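Side-chain contacts in nucleoside diphosphate kinase family protein (PDB 3JS9), which probably transfers the terminal phosphate of nucleoside triphosphates to nucleoside diphosphates through a phosphohistidine intermediate, with magnesium as cofactor: residues A88-I91 and G92-L95; S127-D130 and A131-C135. All coordinates share one frame; numbering follows the deposited sequence.

Contact 1: residues A88-I91 and G92-L95; sequences AIKI and GRNL
Arg93 folds its guanidinium back over the preceding turn of the helix, so that Lys90 CA lies over one face of the flat group, displaced toward its rim, with NH2 of Arg93 3.9 Å from CA of Lys90. The bend comes at chi3 (27°), after a first torsion of -81° has set CG beside the backbone N. Ile89 CG2 meets the same group obliquely, 4.2 Å from Arg93 NH2. Lys90 leaves in another direction: its CG stands opposite its own N (chi1 -179°) and the chain runs on extended, offering CG to Arg93 NH1 at 4.0 Å. Arg93, predicted to bind ATP, suits a nucleotide site because its guanidinium can pair with phosphate; Lys90, partly exposed, packs its chain against the second subunit.

Asn94 CG comes within 3.2 Å of Lys90 O, but the hydrogen bond to that oxygen comes from Asn94 N, at 2.9 Å. The amide ND2 instead makes a weak hydrogen bond to Val102 O of a second subunit. On the apolar side, Ile91 CG2 packs on Leu95 CG at 4.2 Å, one turn on, while Gly92 contributes backbone alone.

Helix 88-96 thus presents Ile91 and Leu95 to helix 26-36, at Lys36 and Phe33, and Ala88 and Ile89 to strand 10-16; Ile91 and Leu95 also pack on the second subunit.

Contact 2: residues S127-D130 and A131-C135; sequences SAED and AAREC
Two acids approach the edge of the Arg133 guanidinium near its plane: Asp130 OD1, which forms a salt bridge and hydrogen bond with NH2 at 3.0 Å, and Glu129 OE2, which stays 4.2 Å from NH1 as a looser charge pairing. The Asp130 carboxylate is turned 73° from the guanidinium, and NH2 meets OD1 from above the carboxylate plane, 40° out of it. Asp130 and Arg133 lie side by side and point the same way; a bend at chi3 (64°) brings the otherwise extended arginine round to the acid. The three-residue spacing suits such a pairing along one side of a helix.

Asp130 also belongs to the start of that helix. Ser127 is the N-cap, its OG accepting from Asp130 N at 3.1 Å, and the same hydroxyl gives a weak bond to Asp130 OD2. A short serine is well placed here, because its OG can reach forward to the first-turn N-H of Asp130, which has no helical carbonyl to bind. Behind the cap, Ala131 N binds Ser127 O at 2.8 Å, and the small Ala131 CB sits 3.4 Å from that oxygen.

Glu134 lays its CG 3.2 Å from Asp130 O, while its OE1 reaches beyond the turn to Ser125 OG and His123 NE2. By gripping NE2 it probably orients His123, the residue predicted to carry the phosphate on its other ring nitrogen, the pros nitrogen.

Helix 128-138 rests against strand 10-16 through Glu134 and Cys135 on Tyr13, with Ala131 on Ser125 and Arg133 on Cys58 in neighbouring loops.

How the contacts relate
Contact 1 is mostly buried, its apolar residues covered by helix 26-36, strand 10-16 or the second subunit, whereas contact 2 is only partly buried and untouched by other chains of the assembly. Their chemistry follows: cationic chains and an amide weakly bonded to the second subunit border an apolar face of 88-95, while an N-cap and an acid-arginine pair occupy partly exposed positions of 127-135. Both helices lean on strand 10-16, and they meet directly, Ile89 CD1 lying 3.7 Å from Ala131 CB. Both also border the predicted active site, where Arg93 comes from contact 1 and Glu134, hydrogen-bonded to His123, from contact 2.

Contact 1: residues A88-I91 and G92-L95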
# COMPACT_ATOMS: atom_id res chain seq x y z
N ALA A 88 -11.51 21.51 -7.58
CA ALA A 88 -11.30 20.19 -8.14
C ALA A 88 -10.31 20.20 -9.32
O ALA A 88 -9.48 19.32 -9.44
CB ALA A 88 -12.64 19.59 -8.56
N ILE A 89 -10.39 21.22 -10.19
CA ILE A 89 -9.61 21.23 -11.41
C ILE A 89 -8.11 21.31 -11.10
O ILE A 89 -7.32 20.53 -11.65
CB ILE A 89 -10.06 22.35 -12.38
CG1 ILE A 89 -11.50 22.09 -12.85
CG2 ILE A 89 -9.17 22.42 -13.58
CD1 ILE A 89 -12.24 23.35 -13.26
N LYS A 90 -7.76 22.21 -10.17
CA LYS A 90 -6.38 22.37 -9.71
C LYS A 90 -5.90 21.12 -8.93
O LYS A 90 -4.74 20.70 -9.06
CB LYS A 90 -6.26 23.62 -8.87
CG LYS A 90 -4.88 23.92 -8.35
CD LYS A 90 -4.77 25.35 -7.83
CE LYS A 90 -3.44 25.50 -7.04
NZ LYS A 90 -2.96 26.91 -6.84
N ILE A 91 -6.80 20.53 -8.14
CA ILE A 91 -6.47 19.31 -7.41
C ILE A 91 -6.18 18.15 -8.36
O ILE A 91 -5.23 17.37 -8.12
CB ILE A 91 -7.58 18.97 -6.44
CG1 ILE A 91 -7.49 19.91 -5.23
CG2 ILE A 91 -7.52 17.51 -6.06
CD1 ILE A 91 -8.68 19.83 -4.35
N GLY A 92 -6.96 18.04 -9.44
CA GLY A 92 -6.72 17.01 -10.44
C GLY A 92 -5.33 17.13 -11.04
O GLY A 92 -4.60 16.13 -11.18
N ARG A 93 -4.95 18.37 -11.37
CA ARG A 93 -3.64 18.70 -11.93
C ARG A 93 -2.58 18.36 -10.93
O ARG A 93 -1.60 17.71 -11.28
CB ARG A 93 -3.54 20.16 -12.36
CG ARG A 93 -4.16 20.44 -13.75
CD ARG A 93 -4.57 21.93 -13.99
NE ARG A 93 -3.78 22.89 -13.20
CZ ARG A 93 -4.25 24.04 -12.70
NH1 ARG A 93 -3.44 24.82 -11.97
NH2 ARG A 93 -5.51 24.43 -12.91
N ASN A 94 -2.78 18.71 -9.66
CA ASN A 94 -1.84 18.33 -8.61
C ASN A 94 -1.62 16.82 -8.43
O ASN A 94 -0.52 16.38 -8.08
CB ASN A 94 -2.28 18.89 -7.26
CG ASN A 94 -2.19 20.40 -7.21
OD1 ASN A 94 -1.59 21.03 -8.11
ND2 ASN A 94 -2.76 20.99 -6.16
N LEU A 95 -2.67 16.03 -8.62
CA LEU A 95 -2.56 14.63 -8.34
C LEU A 95 -1.85 13.93 -9.49
O LEU A 95 -1.08 12.98 -9.30
CB LEU A 95 -3.94 14.00 -8.08
CG LEU A 95 -4.79 14.37 -6.87
CD1 LEU A 95 -5.93 13.32 -6.68
CD2 LEU A 95 -3.96 14.56 -5.56

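Contact 2: residues S127-D130 and A131-C135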
# COMPACT_ATOMS: atom_id res chain seq x y z
N SER A 127 -8.37 23.60 -17.24
CA SER A 127 -8.93 24.90 -16.91
C SER A 127 -10.44 24.74 -16.75
O SER A 127 -10.99 23.71 -17.17
CB SER A 127 -8.65 25.92 -18.04
OG SER A 127 -9.28 25.50 -19.25
N ALA A 128 -11.09 25.75 -16.18
CA ALA A 128 -12.56 25.77 -16.04
C ALA A 128 -13.26 25.59 -17.40
O ALA A 128 -14.21 24.82 -17.52
CB ALA A 128 -13.03 27.07 -15.34
N GLU A 129 -12.76 26.27 -18.42
CA GLU A 129 -13.30 26.15 -19.75
C GLU A 129 -13.11 24.74 -20.30
O GLU A 129 -14.03 24.16 -20.85
CB GLU A 129 -12.69 27.22 -20.70
CG GLU A 129 -13.54 27.45 -21.95
CD GLU A 129 -12.81 28.10 -23.13
OE1 GLU A 129 -12.13 29.14 -22.94
OE2 GLU A 129 -12.97 27.59 -24.28
N ASP A 130 -11.91 24.17 -20.16
CA ASP A 130 -11.71 22.80 -20.63
C ASP A 130 -12.56 21.80 -19.87
O ASP A 130 -13.07 20.85 -20.47
CB ASP A 130 -10.24 22.38 -20.54
CG ASP A 130 -9.34 23.16 -21.48
OD1 ASP A 130 -9.82 23.53 -22.57
OD2 ASP A 130 -8.16 23.38 -21.15
N ALA A 131 -12.70 22.01 -18.56
CA ALA A 131 -13.48 21.10 -17.72
C ALA A 131 -14.95 21.10 -18.13
O ALA A 131 -15.59 20.04 -18.19
CB ALA A 131 -13.36 21.50 -16.26
N ALA A 132 -15.47 22.30 -18.43
CA ALA A 132 -16.89 22.45 -18.76
C ALA A 132 -17.20 21.69 -20.06
O ALA A 132 -18.23 21.03 -20.17
CB ALA A 132 -17.27 23.92 -18.87
N ARG A 133 -16.28 21.76 -21.02
CA ARG A 133 -16.46 21.08 -22.29
C ARG A 133 -16.34 19.59 -22.08
O ARG A 133 -17.20 18.81 -22.50
CB ARG A 133 -15.43 21.58 -23.34
CG ARG A 133 -15.53 20.84 -24.70
CD ARG A 133 -14.61 21.37 -25.82
NE ARG A 133 -13.20 21.19 -25.48
CZ ARG A 133 -12.43 22.17 -25.01
NH1 ARG A 133 -12.93 23.41 -24.87
NH2 ARG A 133 -11.16 21.92 -24.69
N GLU A 134 -15.26 19.20 -21.40
CA GLU A 134 -14.90 17.79 -21.30
C GLU A 134 -15.98 16.98 -20.55
O GLU A 134 -16.34 15.87 -21.00
CB GLU A 134 -13.52 17.62 -20.66
CG GLU A 134 -12.36 17.90 -21.60
CD GLU A 134 -11.05 18.21 -20.86
OE1 GLU A 134 -10.87 17.86 -19.67
OE2 GLU A 134 -10.17 18.83 -21.47
N CYS A 135 -16.51 17.55 -19.47
CA CYS A 135 -17.54 16.86 -18.66
C CYS A 135 -18.82 16.59 -19.44
O CYS A 135 -19.38 15.47 -19.36
CB CYS A 135 -17.87 17.62 -17.36
SG CYS A 135 -16.52 17.56 -16.13